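Local structure of Lmo2445 protein (Listeria monocytogenes EGD-e, 5HZL) at residues E107-N112 with L129-F134; M152-L157 with L177-L182; H181-P186 with K219-F224; A205-T210 with G290-P295; T248-P253 with Y263-A268. The protein is of unknown function but, as a secreted, calcium-binding protein with internalin-like leucine-rich repeats, may take part in recognition or adhesion. One frame throughout, in Å; residues are numbered along the deposited sequence.

Followed from the N terminus, contact 1 comes first, joining the turns of two neighbouring coils of the leucine-rich repeat and closing a loop of 16 residues. Contact 2 repeats the scheme further along, closing 19; the two are in series and touch where Q131 N meets E153 O and F134 N meets A155 O. H181 and L182 belong to contact 2 and contact 3 alike, and contact 3, closing 32, leaves the repeats for strand 219-221 and helix 223-227. Contact 4 pairs strands 203-212 and 290-298 across 79 residues, and its segments alternate with those of contact 3, so the loops cross. Contact 5, closing 9, lies within contact 4's loop, at the far end of the C-terminal domain.

Contact 1: residues E107-N112 with L129-F134; sequences EANGAN and LSQNNF
N132 reaches from its own turn to A108 and A111 of the preceding coil, a worked example of the asparagine that recurs in the leucine-rich repeat. With CG anti to the carbonyl carbon (chi1 -77°), the buried amide is used at both ends. N132 ND2 donates to A108 O at 2.9 Å, close to the amide plane, and also to L129 O at 2.9 Å, which it meets from above the carbonyl plane, tying together the type II turn from L129 to N132. On its other side N132 OD1 accepts from A111 N at 3.0 Å and from the N of I113, so the rotation of the amide is fixed. Toward the surface N109 and Q131 cross obliquely, their amide planes 40° apart. N109 ND2 gives in-plane bonds to S130 OG at 2.7 Å and to Q131 OE1 at 3.1 Å; S130 OG also bonds to D128. N112 and N133 lie side by side, pointing the same way, their amides nearly coplanar, with N112 OD1 near N133 CB and N112 ND2 bonded to N89. One water joins N112 N to Q131 O. On the core side, the CB of A108 rests against the CD2 branch of L129, 4.0 Å away.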
# COMPACT_ATOMS: atom_id res chain seq x y z
N GLU A 107 -5.64 -11.87 2.31
CA GLU A 107 -6.73 -10.95 2.59
C GLU A 107 -6.35 -10.21 3.87
O GLU A 107 -6.55 -10.72 4.97
CB GLU A 107 -8.05 -11.69 2.70
CG GLU A 107 -8.55 -12.19 1.35
CD GLU A 107 -9.81 -13.05 1.43
OE1 GLU A 107 -10.13 -13.59 2.53
OE2 GLU A 107 -10.47 -13.21 0.38
N ALA A 108 -5.79 -9.01 3.69
CA ALA A 108 -5.28 -8.18 4.79
C ALA A 108 -5.77 -6.74 4.82
O ALA A 108 -5.00 -5.82 5.08
CB ALA A 108 -3.76 -8.22 4.73
N ASN A 109 -7.06 -6.55 4.57
CA ASN A 109 -7.67 -5.23 4.61
C ASN A 109 -7.66 -4.64 6.03
O ASN A 109 -7.90 -5.36 6.99
CB ASN A 109 -9.15 -5.33 4.18
CG ASN A 109 -9.88 -4.01 4.31
OD1 ASN A 109 -10.60 -3.79 5.27
ND2 ASN A 109 -9.65 -3.10 3.38
N GLY A 110 -7.39 -3.34 6.14
CA GLY A 110 -7.40 -2.63 7.43
C GLY A 110 -6.70 -3.32 8.58
O GLY A 110 -7.22 -3.38 9.69
N ALA A 111 -5.50 -3.82 8.30
CA ALA A 111 -4.69 -4.53 9.27
C ALA A 111 -3.53 -3.68 9.78
O ALA A 111 -2.61 -4.21 10.41
CB ALA A 111 -4.18 -5.79 8.62
N ASN A 112 -3.57 -2.39 9.49
CA ASN A 112 -2.53 -1.43 9.89
C ASN A 112 -1.08 -1.83 9.53
O ASN A 112 -0.15 -1.57 10.30
CB ASN A 112 -2.64 -1.08 11.37
CG ASN A 112 -1.81 0.13 11.76
OD1 ASN A 112 -1.60 1.03 10.96
ND2 ASN A 112 -1.36 0.17 12.99
N LEU A 129 -4.48 -5.57 0.13
CA LEU A 129 -3.77 -4.74 1.11
C LEU A 129 -4.40 -3.36 1.22
O LEU A 129 -3.76 -2.40 1.64
CB LEU A 129 -2.30 -4.63 0.69
CG LEU A 129 -1.50 -5.93 0.78
CD1 LEU A 129 -0.21 -5.85 -0.01
CD2 LEU A 129 -1.22 -6.29 2.24
N SER A 130 -5.67 -3.27 0.87
CA SER A 130 -6.38 -2.02 0.95
C SER A 130 -6.59 -1.57 2.40
O SER A 130 -6.76 -2.39 3.29
CB SER A 130 -7.74 -2.19 0.28
OG SER A 130 -8.51 -3.20 0.93
N GLN A 131 -6.57 -0.26 2.62
CA GLN A 131 -6.80 0.35 3.92
C GLN A 131 -5.76 0.09 4.98
O GLN A 131 -6.05 0.07 6.19
CB GLN A 131 -8.23 0.09 4.39
CG GLN A 131 -9.25 0.76 3.47
CD GLN A 131 -10.68 0.57 3.91
OE1 GLN A 131 -11.11 -0.53 4.28
NE2 GLN A 131 -11.44 1.62 3.84
N ASN A 132 -4.53 -0.10 4.52
CA ASN A 132 -3.39 -0.28 5.40
C ASN A 132 -2.72 1.10 5.52
O ASN A 132 -3.38 2.11 5.29
CB ASN A 132 -2.51 -1.43 4.92
CG ASN A 132 -3.11 -2.79 5.25
OD1 ASN A 132 -3.23 -3.15 6.42
ND2 ASN A 132 -3.44 -3.56 4.23
N ASN A 133 -1.44 1.16 5.87
CA ASN A 133 -0.82 2.45 6.05
C ASN A 133 0.67 2.40 5.77
O ASN A 133 1.50 2.53 6.68
CB ASN A 133 -1.08 2.92 7.49
CG ASN A 133 -0.70 4.37 7.71
OD1 ASN A 133 -0.67 5.19 6.76
ND2 ASN A 133 -0.42 4.71 8.97
N PHE A 134 0.98 2.25 4.48
CA PHE A 134 2.36 2.14 4.01
C PHE A 134 3.22 3.37 4.09
O PHE A 134 4.43 3.24 4.26
CB PHE A 134 2.39 1.62 2.58
CG PHE A 134 1.82 0.26 2.43
CD1 PHE A 134 2.51 -0.84 2.90
CD2 PHE A 134 0.58 0.06 1.84
CE1 PHE A 134 1.98 -2.11 2.78
CE2 PHE A 134 0.04 -1.20 1.71
CZ PHE A 134 0.74 -2.29 2.19
O HOH W 1 -5.27 -0.19 8.86

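Contact 2: residues M152-L157 with L177-L182; sequences MENAGL and LNENHL. With CA (calcium ion), chain E.
L177 rests its CD2 methyl in the notch between M152 CE and L157 CD1, a bump received by two side chains of the previous coil. The selenomethionine M152 bends at chi3 (-56°), which brings CE to 3.8 Å from L177 CD2, while L157 CD1 closes in at 3.7 Å, its side chain crossing that of L177 at about a right angle. L157 also lies alongside N180, its CB and CG lining the amide, and L182 CD2 packs against the carbonyl of L157. Beside these apolar groups the polar ends of N180 are well supplied: N180 ND2 donates to M152 O at 2.9 Å and to L177 O, and N180 OD1 accepts from A155 N, with a weak bond from L157 N. Further out, the CB of N154 sits against E179, and H181 CD2 comes to the CA of G156; H181 ND1 is held by T204 O. A water links N154 OD1, G156 N and E179 O. At the outer end E153, extended beyond CG, holds a calcium ion with both carboxylate oxygens. N178 ND2 donates to E153 OE2 at 2.8 Å from above the carboxylate plane, a second-shell bond that may help to orient it. The whole is the stacking of successive coils in a leucine-rich repeat, with N180 at the consensus asparagine position, beside a calcium ion bound by E153.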
# COMPACT_ATOMS: atom_id res chain seq x y z
N MSE A 152 -4.66 -2.07 -3.40
CA MSE A 152 -4.02 -1.17 -2.42
C MSE A 152 -4.81 0.12 -2.37
O MSE A 152 -4.27 1.22 -2.25
CB MSE A 152 -2.54 -1.00 -2.71
CG MSE A 152 -1.74 -2.13 -2.08
SE MSE A 152 0.21 -1.87 -2.30
CE MSE A 152 0.29 -1.71 -4.26
N GLU A 153 -6.13 -0.02 -2.41
CA GLU A 153 -7.01 1.13 -2.34
C GLU A 153 -6.96 1.74 -0.97
O GLU A 153 -7.04 1.03 0.02
CB GLU A 153 -8.47 0.71 -2.59
CG GLU A 153 -9.49 1.86 -2.54
CD GLU A 153 -10.90 1.41 -2.84
OE1 GLU A 153 -11.18 0.21 -2.77
OE2 GLU A 153 -11.77 2.24 -3.15
N ASN A 154 -6.82 3.06 -0.91
CA ASN A 154 -6.83 3.79 0.34
C ASN A 154 -5.87 3.20 1.40
O ASN A 154 -6.22 3.06 2.55
CB ASN A 154 -8.29 3.78 0.82
CG ASN A 154 -8.54 4.68 2.01
OD1 ASN A 154 -7.78 5.61 2.29
ND2 ASN A 154 -9.66 4.42 2.71
N ALA A 155 -4.66 2.87 0.98
CA ALA A 155 -3.64 2.25 1.84
C ALA A 155 -2.49 3.18 2.29
O ALA A 155 -1.44 2.68 2.70
CB ALA A 155 -3.06 1.04 1.11
N GLY A 156 -2.68 4.49 2.18
CA GLY A 156 -1.63 5.44 2.57
C GLY A 156 -0.36 5.50 1.71
O GLY A 156 0.64 6.08 2.15
N LEU A 157 -0.39 4.92 0.49
CA LEU A 157 0.81 4.95 -0.37
C LEU A 157 1.15 6.39 -0.65
O LEU A 157 0.31 7.15 -1.10
CB LEU A 157 0.60 4.19 -1.66
CG LEU A 157 0.40 2.68 -1.54
CD1 LEU A 157 -0.16 2.12 -2.84
CD2 LEU A 157 1.70 1.99 -1.16
N LEU A 177 -5.43 1.24 -7.12
CA LEU A 177 -4.62 2.20 -6.36
C LEU A 177 -5.31 3.54 -6.04
O LEU A 177 -4.62 4.50 -5.70
CB LEU A 177 -3.35 2.50 -7.15
CG LEU A 177 -2.34 1.38 -7.36
CD1 LEU A 177 -1.26 1.82 -8.33
CD2 LEU A 177 -1.74 0.98 -6.03
N ASN A 178 -6.63 3.62 -6.16
CA ASN A 178 -7.30 4.89 -5.83
C ASN A 178 -7.18 5.25 -4.35
O ASN A 178 -6.85 4.41 -3.53
CB ASN A 178 -8.77 4.91 -6.26
CG ASN A 178 -9.59 3.75 -5.72
OD1 ASN A 178 -9.24 2.59 -5.93
ND2 ASN A 178 -10.71 4.04 -5.08
N GLU A 179 -7.42 6.52 -4.05
CA GLU A 179 -7.43 7.08 -2.68
C GLU A 179 -6.13 7.02 -1.89
O GLU A 179 -6.13 6.93 -0.66
CB GLU A 179 -8.61 6.48 -1.91
CG GLU A 179 -9.94 6.77 -2.59
CD GLU A 179 -11.09 6.01 -1.98
OE1 GLU A 179 -11.04 5.71 -0.76
OE2 GLU A 179 -12.07 5.71 -2.71
N ASN A 180 -5.01 7.09 -2.60
CA ASN A 180 -3.69 7.08 -1.99
C ASN A 180 -3.12 8.50 -1.98
O ASN A 180 -3.87 9.44 -2.21
CB ASN A 180 -2.81 6.06 -2.71
CG ASN A 180 -3.17 4.63 -2.34
OD1 ASN A 180 -3.18 4.28 -1.18
ND2 ASN A 180 -3.43 3.79 -3.34
N HIS A 181 -1.82 8.67 -1.70
CA HIS A 181 -1.20 10.00 -1.62
C HIS A 181 0.03 10.11 -2.49
O HIS A 181 1.04 10.70 -2.11
CB HIS A 181 -0.81 10.30 -0.16
CG HIS A 181 -1.91 10.06 0.83
ND1 HIS A 181 -3.10 10.75 0.81
CD2 HIS A 181 -1.98 9.22 1.89
CE1 HIS A 181 -3.87 10.33 1.80
NE2 HIS A 181 -3.21 9.41 2.47
N LEU A 182 -0.07 9.53 -3.68
CA LEU A 182 1.02 9.53 -4.65
C LEU A 182 1.08 10.83 -5.45
O LEU A 182 0.04 11.41 -5.76
CB LEU A 182 0.84 8.33 -5.59
CG LEU A 182 0.93 6.97 -4.90
CD1 LEU A 182 0.48 5.85 -5.83
CD2 LEU A 182 2.34 6.77 -4.38
CA CA E . -13.76 0.47 -3.76
O HOH W 2 -4.83 6.30 1.64

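Contact 3: residues H181-P186 with K219-F224; sequences HLISIP and KVFVPF
The backbones of I183-I185 and F221-F224 run 40° apart and come nearest at S184 and F224, where F224 N donates to I183 O at 2.9 Å. The donor stands above the carbonyl plane, and the CD of P223 also lies near this oxygen. Side chains then pack around this single cross-bond on two sides. On one, I183 has CG1 between the backbone N and the carbonyl carbon (chi1 68°), and its CD1 methyl approaches F221 CD2 at 3.9 Å, the two side chains crossing at about a right angle. P223 folds back over the centre of the F221 ring, its CD 3.6 Å above the plane, so that the same proline meets both the I183 methyl and the aromatic face. On the other, I185 brings CG1 obliquely to the F224 ring, 3.5 Å from F224 CD2, with I185 CD1 following toward CE2. The F224 ring also leans on F200 and Y292. S184 contributes mainly its backbone and CB here, as S184 OG bonds to I161 O; the backbone N of I185 is taken up by the side chain of Q227 of helix 223-227. Most of the touching residues are buried, and an apolar seam results. It is a domain junction, in which the last coils of the leucine-rich repeat lean on the start of that helix in the C-terminal domain, a family related to the E-set folds.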
# COMPACT_ATOMS: atom_id res chain seq x y z
N HIS A 181 -1.82 8.67 -1.70
CA HIS A 181 -1.20 10.00 -1.62
C HIS A 181 0.03 10.11 -2.49
O HIS A 181 1.04 10.70 -2.11
CB HIS A 181 -0.81 10.30 -0.16
CG HIS A 181 -1.91 10.06 0.83
ND1 HIS A 181 -3.10 10.75 0.81
CD2 HIS A 181 -1.98 9.22 1.89
CE1 HIS A 181 -3.87 10.33 1.80
NE2 HIS A 181 -3.21 9.41 2.47
N LEU A 182 -0.07 9.53 -3.68
CA LEU A 182 1.02 9.53 -4.65
C LEU A 182 1.08 10.83 -5.45
O LEU A 182 0.04 11.41 -5.76
CB LEU A 182 0.84 8.33 -5.59
CG LEU A 182 0.93 6.97 -4.90
CD1 LEU A 182 0.48 5.85 -5.83
CD2 LEU A 182 2.34 6.77 -4.38
N ILE A 183 2.29 11.29 -5.77
CA ILE A 183 2.51 12.52 -6.54
C ILE A 183 3.04 12.19 -7.93
O ILE A 183 3.48 13.07 -8.67
CB ILE A 183 3.53 13.45 -5.84
CG1 ILE A 183 4.95 12.86 -5.85
CG2 ILE A 183 3.06 13.74 -4.43
CD1 ILE A 183 6.02 13.80 -5.36
N SER A 184 2.95 10.93 -8.28
CA SER A 184 3.48 10.43 -9.52
C SER A 184 2.62 9.27 -9.99
O SER A 184 1.86 8.71 -9.20
CB SER A 184 4.89 9.96 -9.20
OG SER A 184 5.51 9.29 -10.27
N ILE A 185 2.76 8.91 -11.26
CA ILE A 185 2.01 7.82 -11.84
C ILE A 185 2.93 6.68 -12.29
O ILE A 185 3.99 6.94 -12.88
CB ILE A 185 1.21 8.30 -13.08
CG1 ILE A 185 0.27 9.45 -12.71
CG2 ILE A 185 0.41 7.16 -13.73
CD1 ILE A 185 -0.56 9.98 -13.88
N PRO A 186 2.54 5.41 -12.02
CA PRO A 186 3.31 4.28 -12.53
C PRO A 186 2.89 4.12 -14.01
O PRO A 186 2.05 3.30 -14.34
CB PRO A 186 2.83 3.11 -11.67
CG PRO A 186 1.47 3.48 -11.24
CD PRO A 186 1.44 4.97 -11.13
N LYS A 219 7.98 27.29 -6.25
CA LYS A 219 8.17 26.25 -7.26
C LYS A 219 8.09 24.89 -6.58
O LYS A 219 8.98 24.53 -5.82
CB LYS A 219 9.50 26.43 -7.98
CG LYS A 219 9.55 27.77 -8.67
CD LYS A 219 10.73 28.00 -9.60
CE LYS A 219 10.54 29.39 -10.22
NZ LYS A 219 11.53 29.78 -11.26
N VAL A 220 7.04 24.14 -6.89
CA VAL A 220 6.80 22.81 -6.30
C VAL A 220 7.04 21.65 -7.27
O VAL A 220 6.87 21.81 -8.48
CB VAL A 220 5.37 22.74 -5.74
CG1 VAL A 220 5.20 23.77 -4.64
CG2 VAL A 220 4.32 22.98 -6.83
N PHE A 221 7.40 20.47 -6.73
CA PHE A 221 7.68 19.23 -7.51
C PHE A 221 6.43 18.37 -7.56
O PHE A 221 6.11 17.73 -6.55
CB PHE A 221 8.86 18.48 -6.87
CG PHE A 221 9.19 17.17 -7.53
CD1 PHE A 221 9.80 17.13 -8.77
CD2 PHE A 221 8.94 15.96 -6.88
CE1 PHE A 221 10.12 15.92 -9.37
CE2 PHE A 221 9.26 14.75 -7.48
CZ PHE A 221 9.85 14.73 -8.73
N VAL A 222 5.75 18.34 -8.71
CA VAL A 222 4.51 17.58 -8.85
C VAL A 222 4.45 16.85 -10.20
O VAL A 222 3.79 17.31 -11.14
CB VAL A 222 3.27 18.51 -8.74
CG1 VAL A 222 2.00 17.66 -8.54
CG2 VAL A 222 3.40 19.49 -7.58
N PRO A 223 5.13 15.69 -10.29
CA PRO A 223 5.15 14.93 -11.54
C PRO A 223 3.79 14.53 -12.10
O PRO A 223 3.65 14.44 -13.31
CB PRO A 223 5.95 13.68 -11.17
CG PRO A 223 6.87 14.15 -10.13
CD PRO A 223 6.08 15.13 -9.31
N PHE A 224 2.82 14.31 -11.22
CA PHE A 224 1.48 13.91 -11.63
C PHE A 224 0.85 14.87 -12.64
O PHE A 224 0.23 14.43 -13.61
CB PHE A 224 0.56 13.78 -10.39
CG PHE A 224 -0.85 13.37 -10.73
CD1 PHE A 224 -1.81 14.33 -11.00
CD2 PHE A 224 -1.21 12.03 -10.78
CE1 PHE A 224 -3.11 13.97 -11.32
CE2 PHE A 224 -2.51 11.66 -11.10
CZ PHE A 224 -3.45 12.63 -11.37

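Contact 4: residues A205-T210 with G290-P295; sequences ATYPPT and GWYDFP
Y207 and F294 make the dense part of this parallel strand pairing. Their side chains lie side by side and point the same way, and F294 CE1 stands over the centre of the Y207 ring, 3.3 Å above its plane. The ring planes are 39° apart with centroids 4.6 Å from each other, an oblique pair. Y292 CD1 comes to the edge of the Y207 ring, near its plane, and the CB of A205 meets the edge of Y292 at CD1, 3.8 Å away, on the face that A205 and Y292 share. Backbone bonds join the strands: A205 N to W291 O, D293 N to A205 O at 2.8 Å, and Y207 N to D293 O at 2.8 Å. On the opposite face D293 is buried; the looser, solvent-exposed part is T206 together with P208-T210. T206 CG2 lies 4.0 Å from D293 CB and 4.1 Å from P295 CG. Beyond Y207 the two prolines P208 and P209 interrupt the regular pairing; P209 CB meets P295 CB, and T210 N regains P295 O at 3.2 Å. Strand 290-298 thus lies between edge strand 203-212 and antiparallel strand 273-281. On the buried side the tyrosine hydroxyls reach beyond the sheet, Y207 OH to F221 O of strand 219-221 and Y292 OH to L182 O of strand 181-182, while V222 packs against the rings of Y207, Y292 and F294.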
# COMPACT_ATOMS: atom_id res chain seq x y z
N ALA A 205 -2.18 14.87 -1.36
CA ALA A 205 -1.00 14.95 -0.51
C ALA A 205 -0.71 16.33 -0.01
O ALA A 205 -0.88 17.30 -0.72
CB ALA A 205 0.21 14.43 -1.27
N THR A 206 -0.28 16.39 1.24
CA THR A 206 0.10 17.65 1.87
C THR A 206 1.62 17.60 1.96
O THR A 206 2.19 16.77 2.67
CB THR A 206 -0.54 17.77 3.26
OG1 THR A 206 -1.95 17.53 3.13
CG2 THR A 206 -0.28 19.14 3.87
N TYR A 207 2.28 18.48 1.21
CA TYR A 207 3.75 18.54 1.20
C TYR A 207 4.34 19.10 2.48
O TYR A 207 3.64 19.72 3.28
CB TYR A 207 4.26 19.36 -0.01
CG TYR A 207 4.21 18.63 -1.36
CD1 TYR A 207 3.00 18.19 -1.89
CD2 TYR A 207 5.37 18.42 -2.11
CE1 TYR A 207 2.95 17.54 -3.13
CE2 TYR A 207 5.33 17.78 -3.35
CZ TYR A 207 4.12 17.34 -3.85
OH TYR A 207 4.04 16.70 -5.06
N PRO A 208 5.63 18.84 2.72
CA PRO A 208 6.21 19.42 3.94
C PRO A 208 6.12 20.95 3.90
O PRO A 208 6.13 21.51 2.82
CB PRO A 208 7.67 18.93 3.90
CG PRO A 208 7.61 17.64 3.14
CD PRO A 208 6.51 17.80 2.13
N PRO A 209 6.01 21.62 5.05
CA PRO A 209 5.90 23.08 5.02
C PRO A 209 7.23 23.74 4.65
O PRO A 209 8.28 23.15 4.89
CB PRO A 209 5.49 23.44 6.45
CG PRO A 209 6.04 22.34 7.29
CD PRO A 209 6.13 21.11 6.43
N THR A 210 7.17 24.93 4.06
CA THR A 210 8.39 25.67 3.68
C THR A 210 8.18 27.17 3.89
O THR A 210 7.07 27.62 4.15
CB THR A 210 8.81 25.36 2.24
OG1 THR A 210 10.12 25.90 1.98
CG2 THR A 210 7.79 25.90 1.22
N GLY A 290 -7.15 14.48 -8.52
CA GLY A 290 -6.55 14.74 -7.19
C GLY A 290 -6.37 16.18 -6.72
O GLY A 290 -6.92 17.09 -7.31
N TRP A 291 -5.63 16.38 -5.63
CA TRP A 291 -5.30 17.71 -5.07
C TRP A 291 -4.05 17.65 -4.19
O TRP A 291 -3.83 16.68 -3.48
CB TRP A 291 -6.46 18.40 -4.34
CG TRP A 291 -7.09 17.69 -3.18
CD1 TRP A 291 -8.26 16.98 -3.21
CD2 TRP A 291 -6.61 17.63 -1.83
NE1 TRP A 291 -8.54 16.48 -1.96
CE2 TRP A 291 -7.55 16.86 -1.10
CE3 TRP A 291 -5.48 18.13 -1.17
CZ2 TRP A 291 -7.38 16.58 0.27
CZ3 TRP A 291 -5.32 17.85 0.20
CH2 TRP A 291 -6.27 17.09 0.90
N TYR A 292 -3.24 18.71 -4.23
CA TYR A 292 -2.00 18.77 -3.45
C TYR A 292 -1.85 20.05 -2.66
O TYR A 292 -1.94 21.11 -3.23
CB TYR A 292 -0.81 18.62 -4.39
CG TYR A 292 -0.85 17.33 -5.17
CD1 TYR A 292 -0.48 16.13 -4.57
CD2 TYR A 292 -1.27 17.29 -6.49
CE1 TYR A 292 -0.52 14.93 -5.26
CE2 TYR A 292 -1.30 16.09 -7.19
CZ TYR A 292 -0.93 14.90 -6.57
OH TYR A 292 -0.95 13.72 -7.25
N ASP A 293 -1.63 19.94 -1.35
CA ASP A 293 -1.45 21.12 -0.47
C ASP A 293 0.00 21.43 -0.17
O ASP A 293 0.83 20.54 0.02
CB ASP A 293 -2.20 20.95 0.86
CG ASP A 293 -3.72 21.06 0.72
OD1 ASP A 293 -4.24 21.25 -0.40
OD2 ASP A 293 -4.39 20.97 1.78
N PHE A 294 0.29 22.73 -0.09
CA PHE A 294 1.63 23.22 0.17
C PHE A 294 1.55 24.27 1.27
O PHE A 294 1.16 25.39 0.99
CB PHE A 294 2.19 23.82 -1.12
CG PHE A 294 2.13 22.88 -2.29
CD1 PHE A 294 3.13 21.95 -2.50
CD2 PHE A 294 1.06 22.91 -3.16
CE1 PHE A 294 3.07 21.07 -3.57
CE2 PHE A 294 0.99 22.03 -4.23
CZ PHE A 294 2.00 21.11 -4.44
N PRO A 295 1.85 23.90 2.53
CA PRO A 295 1.82 24.90 3.61
C PRO A 295 3.00 25.86 3.42
O PRO A 295 4.14 25.43 3.26
CB PRO A 295 1.99 24.07 4.89
CG PRO A 295 1.75 22.66 4.49
CD PRO A 295 2.14 22.55 3.05

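Contact 5: residues T248-P253 with Y263-A268; sequences TLYEPP and YTIETA
Y250 OH accepts a hydrogen bond from the backbone N of E266 at 3.0 Å, nearly straight at 164°, and it is the one polar link between these two segments. The two backbones stand well apart throughout, so the tyrosine spans the gap with its full length. The side chain of E266 crosses it at about a right angle: E266 CB comes to 3.7 Å from Y250 CE1 and E266 CG to 3.7 Å from Y250 CZ, after which the glutamate bends at chi2 and its end leads away. I265 backs the hydroxyl with its CA. Within 248-253, L249 CG and P252 CB both sit at the edge of the Y250 ring, in its plane. Two lighter contacts flank this bridge. L249 CD2 touches E266 O at 3.9 Å, and P252 CG meets Y263 OH at 3.4 Å. Y263 N continues the pairing with strand 219-221. E266 is the centre of an inverse gamma turn, and its N-H is the one that meets the phenol. Across from it L249 and Y250 both face I242, the pattern of a classic beta bulge in an edge strand of the C-terminal domain.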
# COMPACT_ATOMS: atom_id res chain seq x y z
N THR A 248 -10.30 30.31 -4.11
CA THR A 248 -9.66 30.30 -5.43
C THR A 248 -8.82 31.56 -5.64
O THR A 248 -9.25 32.65 -5.29
CB THR A 248 -10.71 30.15 -6.57
OG1 THR A 248 -11.40 28.90 -6.41
CG2 THR A 248 -10.05 30.17 -7.94
N LEU A 249 -7.62 31.40 -6.18
CA LEU A 249 -6.72 32.53 -6.43
C LEU A 249 -6.70 32.81 -7.93
O LEU A 249 -6.81 33.96 -8.33
CB LEU A 249 -5.30 32.24 -5.91
CG LEU A 249 -4.32 33.42 -5.85
CD1 LEU A 249 -4.80 34.45 -4.83
CD2 LEU A 249 -2.93 32.95 -5.47
N TYR A 250 -6.57 31.76 -8.74
CA TYR A 250 -6.59 31.87 -10.22
C TYR A 250 -6.73 30.48 -10.85
O TYR A 250 -6.38 29.48 -10.22
CB TYR A 250 -5.37 32.62 -10.78
CG TYR A 250 -4.04 31.95 -10.59
CD1 TYR A 250 -3.34 32.09 -9.40
CD2 TYR A 250 -3.47 31.20 -11.61
CE1 TYR A 250 -2.10 31.47 -9.22
CE2 TYR A 250 -2.23 30.58 -11.44
CZ TYR A 250 -1.55 30.71 -10.24
OH TYR A 250 -0.33 30.09 -10.07
N GLU A 251 -7.25 30.43 -12.08
CA GLU A 251 -7.42 29.18 -12.84
C GLU A 251 -6.59 29.29 -14.11
O GLU A 251 -7.09 29.74 -15.14
CB GLU A 251 -8.89 28.94 -13.21
CG GLU A 251 -9.84 28.83 -12.02
CD GLU A 251 -11.30 28.61 -12.43
OE1 GLU A 251 -11.58 28.27 -13.60
OE2 GLU A 251 -12.18 28.77 -11.55
N PRO A 252 -5.31 28.87 -14.05
CA PRO A 252 -4.44 28.98 -15.22
C PRO A 252 -4.65 27.85 -16.21
O PRO A 252 -5.26 26.84 -15.87
CB PRO A 252 -3.05 28.89 -14.59
CG PRO A 252 -3.25 27.91 -13.49
CD PRO A 252 -4.65 28.13 -12.97
N PRO A 253 -4.13 28.02 -17.45
CA PRO A 253 -4.27 26.96 -18.43
C PRO A 253 -3.36 25.82 -18.00
O PRO A 253 -2.36 26.05 -17.33
CB PRO A 253 -3.81 27.61 -19.74
CG PRO A 253 -2.88 28.70 -19.32
CD PRO A 253 -3.36 29.17 -17.97
N TYR A 263 6.50 22.96 -10.97
CA TYR A 263 5.37 23.81 -11.33
C TYR A 263 5.46 25.06 -10.46
O TYR A 263 5.61 24.97 -9.23
CB TYR A 263 4.03 23.09 -11.14
CG TYR A 263 2.87 23.92 -11.61
CD1 TYR A 263 2.53 23.96 -12.95
CD2 TYR A 263 2.11 24.67 -10.72
CE1 TYR A 263 1.47 24.74 -13.41
CE2 TYR A 263 1.05 25.45 -11.17
CZ TYR A 263 0.72 25.48 -12.51
OH TYR A 263 -0.33 26.25 -12.95
N THR A 264 5.41 26.23 -11.09
CA THR A 264 5.50 27.50 -10.39
C THR A 264 4.10 28.02 -10.10
O THR A 264 3.25 27.98 -10.98
CB THR A 264 6.23 28.54 -11.26
OG1 THR A 264 7.54 28.05 -11.55
CG2 THR A 264 6.36 29.89 -10.56
N ILE A 265 3.87 28.47 -8.87
CA ILE A 265 2.57 29.03 -8.49
C ILE A 265 2.77 30.48 -8.06
O ILE A 265 3.63 30.79 -7.22
CB ILE A 265 1.78 28.14 -7.50
CG1 ILE A 265 2.38 28.09 -6.10
CG2 ILE A 265 1.67 26.73 -8.04
CD1 ILE A 265 1.64 27.13 -5.19
N GLU A 266 1.95 31.35 -8.66
CA GLU A 266 1.98 32.80 -8.48
C GLU A 266 1.70 33.31 -7.06
O GLU A 266 0.61 33.81 -6.79
CB GLU A 266 0.97 33.45 -9.44
CG GLU A 266 1.09 33.15 -10.94
CD GLU A 266 2.30 33.77 -11.61
OE1 GLU A 266 3.42 33.67 -11.07
OE2 GLU A 266 2.13 34.35 -12.71
N THR A 267 2.67 33.19 -6.17
CA THR A 267 2.51 33.66 -4.78
C THR A 267 3.19 35.02 -4.53
O THR A 267 3.29 35.47 -3.39
CB THR A 267 3.09 32.64 -3.78
OG1 THR A 267 4.47 32.43 -4.06
CG2 THR A 267 2.35 31.32 -3.87
N ALA A 268 3.64 35.68 -5.60
CA ALA A 268 4.33 36.97 -5.47
C ALA A 268 3.42 38.08 -4.92
O ALA A 268 3.90 38.96 -4.20
CB ALA A 268 4.91 37.39 -6.82